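Local atomic coordinates of dual function macrocyclase-peptidase POPB (Galerina marginata, PDB entry 5N4B), a protein that cuts peptides after proline and joins peptide ends into macrocycles during the biosynthesis of the amanitin toxins. Residues S323-K328 with I341-D346; L287-E292 with V307-A312; Y275-K280 with Y315-N320. The protein carries 1 engineered substitution. One frame throughout, in Å; residues are numbered along the deposited sequence.

Interaction 1. Residues S323-K328 with I341-D346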
loop_
_atom_site.group_PDB
_atom_site.type_symbol
_atom_site.label_atom_id
_atom_site.label_comp_id
_atom_site.label_asym_id
_atom_site.label_seq_id
_atom_site.Cartn_x
_atom_site.Cartn_y
_atom_site.Cartn_z
ATOM N N SER A 323 -9.583 -27.575 -18.465
ATOM C CA SER A 323 -9.842 -26.359 -19.224
ATOM C C SER A 323 -10.860 -25.424 -18.549
ATOM O O SER A 323 -11.211 -24.405 -19.144
ATOM C CB SER A 323 -10.316 -26.719 -20.642
ATOM O OG SER A 323 -11.383 -27.616 -20.564
ATOM N N LEU A 324 -11.307 -25.749 -17.348
ATOM C CA LEU A 324 -12.245 -24.898 -16.609
ATOM C C LEU A 324 -11.441 -23.979 -15.699
ATOM O O LEU A 324 -10.830 -24.440 -14.725
ATOM C CB LEU A 324 -13.189 -25.772 -15.788
ATOM C CG LEU A 324 -14.402 -25.035 -15.198
ATOM C CD1 LEU A 324 -15.329 -24.617 -16.295
ATOM C CD2 LEU A 324 -15.118 -25.969 -14.233
ATOM N N VAL A 325 -11.453 -22.697 -16.010
ATOM C CA VAL A 325 -10.639 -21.690 -15.316
ATOM C C VAL A 325 -11.547 -20.922 -14.356
ATOM O O VAL A 325 -12.608 -20.394 -14.774
ATOM C CB VAL A 325 -9.992 -20.742 -16.318
ATOM C CG1 VAL A 325 -9.108 -19.775 -15.622
ATOM C CG2 VAL A 325 -9.169 -21.521 -17.326
ATOM N N TYR A 326 -11.125 -20.837 -13.094
ATOM C CA TYR A 326 -11.872 -20.155 -12.040
ATOM C C TYR A 326 -11.256 -18.778 -11.833
ATOM O O TYR A 326 -10.025 -18.665 -11.662
ATOM C CB TYR A 326 -11.770 -20.959 -10.737
ATOM C CG TYR A 326 -12.491 -22.273 -10.720
ATOM C CD1 TYR A 326 -12.040 -23.353 -11.474
ATOM C CD2 TYR A 326 -13.618 -22.464 -9.947
ATOM C CE1 TYR A 326 -12.728 -24.586 -11.461
ATOM C CE2 TYR A 326 -14.305 -23.651 -9.930
ATOM C CZ TYR A 326 -13.855 -24.711 -10.665
ATOM O OH TYR A 326 -14.474 -25.940 -10.651
ATOM N N ILE A 327 -12.086 -17.736 -11.850
ATOM C CA ILE A 327 -11.623 -16.363 -11.935
ATOM C C ILE A 327 -12.415 -15.517 -10.968
ATOM O O ILE A 327 -13.661 -15.548 -10.978
ATOM C CB ILE A 327 -11.778 -15.814 -13.358
ATOM C CG1 ILE A 327 -11.132 -16.776 -14.374
ATOM C CG2 ILE A 327 -11.169 -14.437 -13.467
ATOM C CD1 ILE A 327 -11.179 -16.311 -15.858
ATOM N N LYS A 328 -11.712 -14.676 -10.202
ATOM C CA LYS A 328 -12.372 -13.656 -9.402
ATOM C C LYS A 328 -12.564 -12.436 -10.284
ATOM O O LYS A 328 -11.617 -11.990 -10.933
ATOM C CB LYS A 328 -11.521 -13.279 -8.198
ATOM C CG LYS A 328 -12.189 -12.218 -7.297
ATOM C CD LYS A 328 -11.477 -11.958 -5.962
ATOM C CE LYS A 328 -10.094 -11.369 -6.073
ATOM N NZ LYS A 328 -10.101 -10.002 -6.616
ATOM N N ILE A 341 -14.650 -19.914 -16.682
ATOM C CA ILE A 341 -14.581 -19.778 -18.147
ATOM C C ILE A 341 -14.059 -21.121 -18.628
ATOM O O ILE A 341 -12.955 -21.543 -18.251
ATOM C CB ILE A 341 -13.693 -18.607 -18.604
ATOM C CG1 ILE A 341 -14.221 -17.242 -18.098
ATOM C CG2 ILE A 341 -13.603 -18.589 -20.148
ATOM C CD1 ILE A 341 -13.450 -16.008 -18.517
ATOM N N ASP A 342 -14.867 -21.821 -19.422
ATOM C CA ASP A 342 -14.533 -23.140 -19.934
ATOM C C ASP A 342 -13.874 -22.988 -21.309
ATOM O O ASP A 342 -14.520 -22.593 -22.288
ATOM C CB ASP A 342 -15.798 -23.999 -19.998
ATOM C CG ASP A 342 -15.525 -25.400 -20.374
ATOM O OD1 ASP A 342 -14.474 -25.680 -20.983
ATOM O OD2 ASP A 342 -16.342 -26.280 -20.026
ATOM N N LEU A 343 -12.569 -23.192 -21.354
ATOM C CA LEU A 343 -11.795 -22.988 -22.566
ATOM C C LEU A 343 -11.852 -24.172 -23.511
ATOM O O LEU A 343 -11.225 -24.111 -24.574
ATOM C CB LEU A 343 -10.342 -22.705 -22.159
ATOM C CG LEU A 343 -10.122 -21.422 -21.341
ATOM C CD1 LEU A 343 -8.634 -21.262 -21.001
ATOM C CD2 LEU A 343 -10.636 -20.212 -22.065
ATOM N N SER A 344 -12.527 -25.266 -23.157
ATOM C CA SER A 344 -12.651 -26.356 -24.130
ATOM C C SER A 344 -13.568 -26.001 -25.279
ATOM O O SER A 344 -13.596 -26.754 -26.251
ATOM C CB SER A 344 -13.119 -27.638 -23.434
ATOM O OG SER A 344 -14.460 -27.496 -23.043
ATOM N N LYS A 345 -14.312 -24.904 -25.185
ATOM C CA LYS A 345 -15.232 -24.424 -26.199
ATOM C C LYS A 345 -14.568 -23.334 -27.039
ATOM O O LYS A 345 -13.769 -22.551 -26.533
ATOM C CB LYS A 345 -16.441 -23.776 -25.513
ATOM C CG LYS A 345 -16.961 -24.423 -24.223
ATOM C CD LYS A 345 -17.556 -25.770 -24.483
ATOM C CE LYS A 345 -17.776 -26.534 -23.196
ATOM N NZ LYS A 345 -18.759 -27.635 -23.403
ATOM N N ASP A 346 -14.937 -23.240 -28.319
ATOM C CA ASP A 346 -14.376 -22.169 -29.147
ATOM C C ASP A 346 -14.867 -20.816 -28.673
ATOM O O ASP A 346 -14.093 -19.853 -28.572
ATOM C CB ASP A 346 -14.772 -22.350 -30.609
ATOM C CG ASP A 346 -13.897 -23.340 -31.322
ATOM O OD1 ASP A 346 -14.147 -24.561 -31.175
ATOM O OD2 ASP A 346 -12.951 -22.891 -32.013
#

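Interaction 2. Residues L287-E292 with V307-A312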
loop_
_atom_site.group_PDB
_atom_site.type_symbol
_atom_site.label_atom_id
_atom_site.label_comp_id
_atom_site.label_asym_id
_atom_site.label_seq_id
_atom_site.Cartn_x
_atom_site.Cartn_y
_atom_site.Cartn_z
ATOM N N LEU A 287 -7.173 -6.675 -19.229
ATOM C CA LEU A 287 -7.275 -7.727 -20.209
ATOM C C LEU A 287 -6.739 -9.031 -19.615
ATOM O O LEU A 287 -5.988 -9.053 -18.629
ATOM C CB LEU A 287 -6.473 -7.394 -21.489
ATOM C CG LEU A 287 -6.772 -6.028 -22.092
ATOM C CD1 LEU A 287 -6.029 -5.868 -23.405
ATOM C CD2 LEU A 287 -8.218 -5.769 -22.285
ATOM N N LEU A 288 -7.131 -10.133 -20.215
ATOM C CA LEU A 288 -6.699 -11.452 -19.777
ATOM C C LEU A 288 -6.568 -12.339 -21.004
ATOM O O LEU A 288 -7.562 -12.637 -21.680
ATOM C CB LEU A 288 -7.696 -12.059 -18.780
ATOM C CG LEU A 288 -7.505 -13.556 -18.466
ATOM C CD1 LEU A 288 -6.248 -13.737 -17.737
ATOM C CD2 LEU A 288 -8.700 -14.102 -17.705
ATOM N N TRP A 289 -5.329 -12.721 -21.307
ATOM C CA TRP A 289 -5.032 -13.621 -22.413
ATOM C C TRP A 289 -4.437 -14.901 -21.843
ATOM O O TRP A 289 -3.816 -14.898 -20.753
ATOM C CB TRP A 289 -4.078 -13.003 -23.445
ATOM C CG TRP A 289 -4.573 -11.772 -24.169
ATOM C CD1 TRP A 289 -5.793 -11.184 -24.095
ATOM C CD2 TRP A 289 -3.802 -10.998 -25.085
ATOM N NE1 TRP A 289 -5.828 -10.069 -24.909
ATOM C CE2 TRP A 289 -4.621 -9.949 -25.539
ATOM C CE3 TRP A 289 -2.491 -11.098 -25.553
ATOM C CZ2 TRP A 289 -4.179 -9.008 -26.452
ATOM C CZ3 TRP A 289 -2.030 -10.136 -26.455
ATOM C CH2 TRP A 289 -2.897 -9.132 -26.911
ATOM N N VAL A 290 -4.640 -16.012 -22.551
ATOM C CA VAL A 290 -4.265 -17.328 -22.065
ATOM C C VAL A 290 -3.461 -18.045 -23.121
ATOM O O VAL A 290 -3.921 -18.185 -24.252
ATOM C CB VAL A 290 -5.511 -18.171 -21.724
ATOM C CG1 VAL A 290 -5.086 -19.556 -21.190
ATOM C CG2 VAL A 290 -6.403 -17.454 -20.719
ATOM N N ALA A 291 -2.314 -18.562 -22.745
ATOM C CA ALA A 291 -1.479 -19.387 -23.607
ATOM C C ALA A 291 -1.398 -20.792 -23.041
ATOM O O ALA A 291 -1.308 -20.991 -21.820
ATOM C CB ALA A 291 -0.057 -18.856 -23.747
ATOM N N GLU A 292 -1.354 -21.774 -23.918
ATOM C CA GLU A 292 -1.077 -23.145 -23.535
ATOM C C GLU A 292 0.430 -23.376 -23.571
ATOM O O GLU A 292 1.104 -23.044 -24.563
ATOM C CB GLU A 292 -1.788 -24.087 -24.500
ATOM C CG GLU A 292 -3.292 -24.057 -24.382
ATOM C CD GLU A 292 -3.956 -25.110 -25.226
ATOM O OE1 GLU A 292 -3.358 -25.491 -26.249
ATOM O OE2 GLU A 292 -5.057 -25.555 -24.860
ATOM N N VAL A 307 -8.863 -14.042 -24.499
ATOM C CA VAL A 307 -10.105 -14.409 -23.824
ATOM C C VAL A 307 -10.879 -13.179 -23.388
ATOM O O VAL A 307 -12.095 -13.083 -23.616
ATOM C CB VAL A 307 -9.834 -15.370 -22.657
ATOM C CG1 VAL A 307 -11.061 -15.651 -21.878
ATOM C CG2 VAL A 307 -9.277 -16.664 -23.180
ATOM N N VAL A 308 -10.212 -12.249 -22.708
ATOM C CA VAL A 308 -10.769 -10.937 -22.370
ATOM C C VAL A 308 -9.944 -9.916 -23.133
ATOM O O VAL A 308 -8.753 -9.724 -22.850
ATOM C CB VAL A 308 -10.746 -10.656 -20.854
ATOM C CG1 VAL A 308 -11.227 -9.227 -20.559
ATOM C CG2 VAL A 308 -11.588 -11.672 -20.065
ATOM N N ASN A 309 -10.559 -9.263 -24.128
ATOM C CA ASN A 309 -9.819 -8.396 -25.027
ATOM C C ASN A 309 -10.386 -6.985 -25.131
ATOM O O ASN A 309 -10.029 -6.255 -26.058
ATOM C CB ASN A 309 -9.692 -9.020 -26.410
ATOM C CG ASN A 309 -8.523 -8.502 -27.157
ATOM O OD1 ASN A 309 -7.456 -8.240 -26.589
ATOM N ND2 ASN A 309 -8.709 -8.335 -28.473
ATOM N N GLU A 310 -11.189 -6.562 -24.171
ATOM C CA GLU A 310 -11.575 -5.164 -24.014
ATOM C C GLU A 310 -11.507 -4.852 -22.531
ATOM O O GLU A 310 -11.663 -5.744 -21.686
ATOM C CB GLU A 310 -12.999 -4.905 -24.548
ATOM C CG GLU A 310 -14.017 -5.879 -23.960
ATOM C CD GLU A 310 -15.503 -5.518 -24.196
ATOM O OE1 GLU A 310 -15.818 -4.896 -25.242
ATOM O OE2 GLU A 310 -16.341 -5.829 -23.300
ATOM N N TYR A 311 -11.219 -3.597 -22.223
ATOM C CA TYR A 311 -11.160 -3.092 -20.859
ATOM C C TYR A 311 -12.571 -2.832 -20.359
ATOM O O TYR A 311 -13.227 -1.875 -20.781
ATOM C CB TYR A 311 -10.321 -1.810 -20.798
ATOM C CG TYR A 311 -8.831 -2.071 -20.905
ATOM C CD1 TYR A 311 -8.117 -2.530 -19.799
ATOM C CD2 TYR A 311 -8.147 -1.883 -22.096
ATOM C CE1 TYR A 311 -6.775 -2.786 -19.866
ATOM C CE2 TYR A 311 -6.791 -2.130 -22.193
ATOM C CZ TYR A 311 -6.103 -2.571 -21.073
ATOM O OH TYR A 311 -4.760 -2.836 -21.142
ATOM N N ALA A 312 -13.017 -3.645 -19.414
ATOM C CA ALA A 312 -14.371 -3.516 -18.867
ATOM C C ALA A 312 -14.472 -3.940 -17.404
ATOM O O ALA A 312 -15.338 -3.445 -16.675
ATOM C CB ALA A 312 -15.363 -4.314 -19.679
#

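Interaction 3. Residues Y275-K280 with Y315-N320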
loop_
_atom_site.group_PDB
_atom_site.type_symbol
_atom_site.label_atom_id
_atom_site.label_comp_id
_atom_site.label_asym_id
_atom_site.label_seq_id
_atom_site.Cartn_x
_atom_site.Cartn_y
_atom_site.Cartn_z
ATOM N N TYR A 275 -0.898 -17.131 -18.100
ATOM C CA TYR A 275 -1.852 -16.055 -18.187
ATOM C C TYR A 275 -1.152 -14.716 -18.266
ATOM O O TYR A 275 -0.161 -14.476 -17.552
ATOM C CB TYR A 275 -2.725 -16.076 -16.954
ATOM C CG TYR A 275 -3.423 -17.385 -16.659
ATOM C CD1 TYR A 275 -4.538 -17.813 -17.396
ATOM C CD2 TYR A 275 -2.997 -18.223 -15.635
ATOM C CE1 TYR A 275 -5.176 -18.990 -17.111
ATOM C CE2 TYR A 275 -3.676 -19.410 -15.351
ATOM C CZ TYR A 275 -4.759 -19.770 -16.105
ATOM O OH TYR A 275 -5.394 -20.944 -15.780
ATOM N N LEU A 276 -1.680 -13.826 -19.125
ATOM C CA LEU A 276 -1.184 -12.462 -19.255
ATOM C C LEU A 276 -2.289 -11.488 -18.941
ATOM O O LEU A 276 -3.375 -11.560 -19.530
ATOM C CB LEU A 276 -0.704 -12.207 -20.675
ATOM C CG LEU A 276 -0.174 -10.788 -20.985
ATOM C CD1 LEU A 276 1.165 -10.540 -20.376
ATOM C CD2 LEU A 276 -0.132 -10.555 -22.508
ATOM N N TYR A 277 -2.003 -10.590 -18.021
ATOM C CA TYR A 277 -2.882 -9.492 -17.684
ATOM C C TYR A 277 -2.295 -8.210 -18.273
ATOM O O TYR A 277 -1.068 -8.027 -18.319
ATOM C CB TYR A 277 -2.965 -9.284 -16.180
ATOM C CG TYR A 277 -3.335 -10.508 -15.358
ATOM C CD1 TYR A 277 -4.557 -11.100 -15.446
ATOM C CD2 TYR A 277 -2.456 -11.003 -14.438
ATOM C CE1 TYR A 277 -4.863 -12.201 -14.685
ATOM C CE2 TYR A 277 -2.769 -12.104 -13.666
ATOM C CZ TYR A 277 -3.985 -12.684 -13.783
ATOM O OH TYR A 277 -4.320 -13.761 -12.958
ATOM N N GLN A 278 -3.158 -7.333 -18.764
ATOM C CA GLN A 278 -2.768 -6.002 -19.226
ATOM C C GLN A 278 -3.604 -4.924 -18.561
ATOM O O GLN A 278 -4.825 -5.065 -18.419
ATOM C CB GLN A 278 -2.907 -5.840 -20.730
ATOM C CG GLN A 278 -2.277 -7.011 -21.512
ATOM C CD GLN A 278 -2.255 -6.822 -22.999
ATOM O OE1 GLN A 278 -2.022 -5.715 -23.512
ATOM N NE2 GLN A 278 -2.511 -7.907 -23.705
ATOM N N PHE A 279 -2.932 -3.843 -18.182
ATOM C CA PHE A 279 -3.530 -2.724 -17.463
ATOM C C PHE A 279 -3.191 -1.444 -18.201
ATOM O O PHE A 279 -2.020 -1.212 -18.540
ATOM C CB PHE A 279 -3.008 -2.621 -16.024
ATOM C CG PHE A 279 -3.066 -3.917 -15.256
ATOM C CD1 PHE A 279 -1.993 -4.795 -15.310
ATOM C CD2 PHE A 279 -4.178 -4.260 -14.506
ATOM C CE1 PHE A 279 -2.022 -6.019 -14.600
ATOM C CE2 PHE A 279 -4.214 -5.503 -13.823
ATOM C CZ PHE A 279 -3.162 -6.349 -13.877
ATOM N N LYS A 280 -4.165 -0.590 -18.396
ATOM C CA LYS A 280 -3.929 0.699 -19.085
ATOM C C LYS A 280 -3.892 1.907 -18.153
ATOM O O LYS A 280 -3.474 2.987 -18.592
ATOM C CB LYS A 280 -4.973 0.922 -20.181
ATOM C CG LYS A 280 -6.386 1.091 -19.707
ATOM C CD LYS A 280 -7.274 1.529 -20.852
ATOM C CE LYS A 280 -8.695 1.774 -20.350
ATOM N NZ LYS A 280 -9.577 2.202 -21.492
ATOM N N TYR A 315 -10.258 -8.998 -13.757
ATOM C CA TYR A 315 -10.209 -10.452 -13.814
ATOM C C TYR A 315 -8.888 -10.914 -13.216
ATOM O O TYR A 315 -7.824 -10.476 -13.659
ATOM C CB TYR A 315 -10.271 -10.937 -15.253
ATOM C CG TYR A 315 -11.526 -10.668 -16.034
ATOM C CD1 TYR A 315 -11.683 -9.452 -16.711
ATOM C CD2 TYR A 315 -12.550 -11.612 -16.124
ATOM C CE1 TYR A 315 -12.783 -9.187 -17.449
ATOM C CE2 TYR A 315 -13.645 -11.342 -16.860
ATOM C CZ TYR A 315 -13.770 -10.152 -17.526
ATOM O OH TYR A 315 -14.889 -9.966 -18.320
ATOM N N ASN A 316 -8.949 -11.801 -12.237
ATOM C CA ASN A 316 -7.765 -12.368 -11.619
ATOM C C ASN A 316 -7.944 -13.878 -11.479
ATOM O O ASN A 316 -8.914 -14.326 -10.865
ATOM C CB ASN A 316 -7.502 -11.702 -10.260
ATOM C CG ASN A 316 -6.133 -12.079 -9.679
ATOM O OD1 ASN A 316 -6.061 -12.873 -8.777
ATOM N ND2 ASN A 316 -5.056 -11.578 -10.286
ATOM N N ILE A 317 -7.010 -14.661 -11.989
ATOM C CA ILE A 317 -7.148 -16.108 -11.943
ATOM C C ILE A 317 -7.030 -16.640 -10.520
ATOM O O ILE A 317 -6.121 -16.263 -9.766
ATOM C CB ILE A 317 -6.046 -16.783 -12.775
ATOM C CG1 ILE A 317 -6.037 -16.311 -14.218
ATOM C CG2 ILE A 317 -6.183 -18.326 -12.696
ATOM C CD1 ILE A 317 -7.303 -16.503 -14.921
ATOM N N ILE A 318 -7.883 -17.582 -10.163
ATOM C CA ILE A 318 -7.772 -18.357 -8.918
ATOM C C ILE A 318 -7.069 -19.681 -9.188
ATOM O O ILE A 318 -6.034 -19.982 -8.587
ATOM C CB ILE A 318 -9.167 -18.621 -8.308
ATOM C CG1 ILE A 318 -9.867 -17.310 -8.018
ATOM C CG2 ILE A 318 -9.023 -19.499 -7.067
ATOM C CD1 ILE A 318 -11.354 -17.428 -7.893
ATOM N N THR A 319 -7.602 -20.477 -10.090
ATOM C CA THR A 319 -7.015 -21.770 -10.434
ATOM C C THR A 319 -7.703 -22.305 -11.684
ATOM O O THR A 319 -8.567 -21.642 -12.266
ATOM C CB THR A 319 -7.101 -22.744 -9.270
ATOM O OG1 THR A 319 -6.165 -23.817 -9.567
ATOM C CG2 THR A 319 -8.476 -23.332 -9.030
ATOM N N ASN A 320 -7.379 -23.538 -12.049
ATOM C CA ASN A 320 -8.082 -24.212 -13.131
ATOM C C ASN A 320 -8.139 -25.681 -12.781
ATOM O O ASN A 320 -7.267 -26.217 -12.103
ATOM C CB ASN A 320 -7.395 -24.054 -14.489
ATOM C CG ASN A 320 -6.093 -24.764 -14.538
ATOM O OD1 ASN A 320 -5.176 -24.373 -13.846
ATOM N ND2 ASN A 320 -5.990 -25.806 -15.351
HETATM O O HOH W 1 -5.011 -21.663 -13.226
#

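Interaction 1. Residues S323-K328 with I341-D346
The second and third strands of one beta-propeller blade, 324-329 and 337-342, meet here as an antiparallel hairpin pair. Three backbone bonds hold this end of it. Val325 and Ile341 form a hydrogen-bonded pair: Val325 N donates to Ile341 O at 2.9 Å, and Ile341 N returns to Val325 O at 2.8 Å. The third bond runs from Leu343 N to Ser323 O, nearly straight at 168°, with the donor lifted above the carbonyl plane.

The tight side carries Val325, Ile327, Ile341 and Leu343. Both isoleucines have CG1 anti to the carbonyl carbon and an extended outer chain, so they meet tip to tip, with Ile327 CD1 3.5 Å from Ile341 CD1. Val325 CG2 lies 3.7 Å from Leu343 CD1, and the two side chains cross obliquely. The preceding blade closes over this side: Tyr275 touches Val325, and Tyr273 touches Leu343.

The other face is looser. Leu324 and Asp342 form the non-hydrogen-bonded pair and are partly exposed. Leu324 has CG anti to the backbone N (chi1 -168°), and its CD1 reaches Asp342 CB at 3.8 Å, crossing at about a right angle. Beyond the strand, a type I turn from Asp342 to Lys345 leads out to solvent. Ser344 CB sits 3.4 Å from Ser323 OG.

Asp342 also forms an Asx turn: its OD1 accepts from Ser344 N, which comes in on the anti lone pair. The same oxygen takes a second bond from that residue. Ser344 OG, 2.7 Å from Asp342 OD1, approaches from above the carboxylate plane. Arg305 binds the carbonyl oxygens of Leu343 and Lys345. Two neutral donors on one oxygen should stabilise negative charge, which is consistent with an ionised Asp342.

Interaction 2. Residues L287-E292 with V307-A312
Val307 lies where the chain turns a corner. Its CG2 methyl meets Val290 CG2 at 3.9 Å, the two side chains crossing obliquely. Val308 follows as the hydrogen-bonded antiparallel partner of Leu288. Val308 N donates to Leu288 O almost straight, at 172°. Leu288 N answers to Val308 O at 3.1 Å, in the carbonyl plane and on a lone pair. On the face shared by these two residues, Val308 CB packs 3.9 Å from Leu288 CB. Strand 305-308 is the fourth strand and one edge of this propeller blade, and strand 287-292 is the third. From here the chain crosses to the next blade, which begins with strand 315-321. Asn309 has CG anti to the backbone N (chi1 -156°), and its OD1 accepts from Trp289 NE1 at 3.0 Å. That bond is bent, at 137°. OD1 lies near the indole plane, while NE1 stands above the amide plane. Glu310 takes part through its backbone: Leu287 CD2 comes within 3.4 Å of Glu310 C. Tyr311 turns a ring face to the same methyl. Leu287 CD2 stands 3.8 Å from the centroid of the Tyr311 ring, a CH-pi contact. Trp261 meets the Tyr311 ring edge-to-face.

Interaction 3. Residues Y275-K280 with Y315-N320
Tyr277 OH is the best-held polar atom, gripped by two hydrogen bonds. In one, Ile317 N donates to Tyr277 OH at 3.0 Å, with an angle of 165° at the hydrogen. The other joins it to Asp266 OD2. Accepting from the amide is consistent with giving its own proton to that carboxylate. The two strands belong to neighbouring blades of a seven-bladed beta-propeller. Strand 273-279 is the second of its blade, and strand 315-321 is the first of the next. They run roughly antiparallel, but the axes of segments 275-279 and 315-320 come no closer than 8.9 Å, too far for backbone pairing. Side chains bridge the difference.

Both tyrosines have CG anti to the carbonyl carbon, and both rings extend to the opposite strand. Ile317 N lies at the edge of the Tyr277 ring, near its plane. Packing is close there: Ile317 CG1 is 3.3 Å from Tyr277 OH. The same carbon also lies over one face of the Tyr275 ring, in a CH-pi contact. Ile317 CG1 stands 3.7 Å from the centroid of the Tyr275 ring, almost on the ring normal. With chi2 at -57° the outer chain is folded, and Ile317 CD1 spreads over the CD1 and CE1 side of the ring. Ile317 CG2 lies toward Tyr275 CE2, across the same face. Val325 adds to the packing on both Tyr275 and Ile317.

Further along, Ile318 and Thr319 both face Tyr326, a classic beta bulge in strand 315-321. Asn320 follows it and points back at Tyr275. Its ND2 is fixed by Gly322 O and Asp270 OD2. Its amide plane is turned 69° from the Tyr275 ring. One water joins the two residues, lying 2.7 Å from Tyr275 OH and donating to Asn320 OD1 at 2.8 Å.

Interaction 2 lies within one propeller blade and interaction 1 within the next; interaction 3 packs the two together. Centres are about 8 Å apart for interactions 2 and 3, and about 12 Å for interaction 1 with either. Interaction 2 is nested in the chain loop that interaction 3 closes. Trp289 N lies 2.9 Å from Leu276 O, a probable hydrogen bond joining interactions 2 and 3. Tyr326 N to Thr319 O, at 2.8 Å, probably does the same for interactions 3 and 1. Interactions 1 and 2 meet by packing, with Ile327 CD1 3.8 Å from Leu288 CD2. All three lie away from Asp662 and His699 of the charge relay and the engineered Ala578 at its third position.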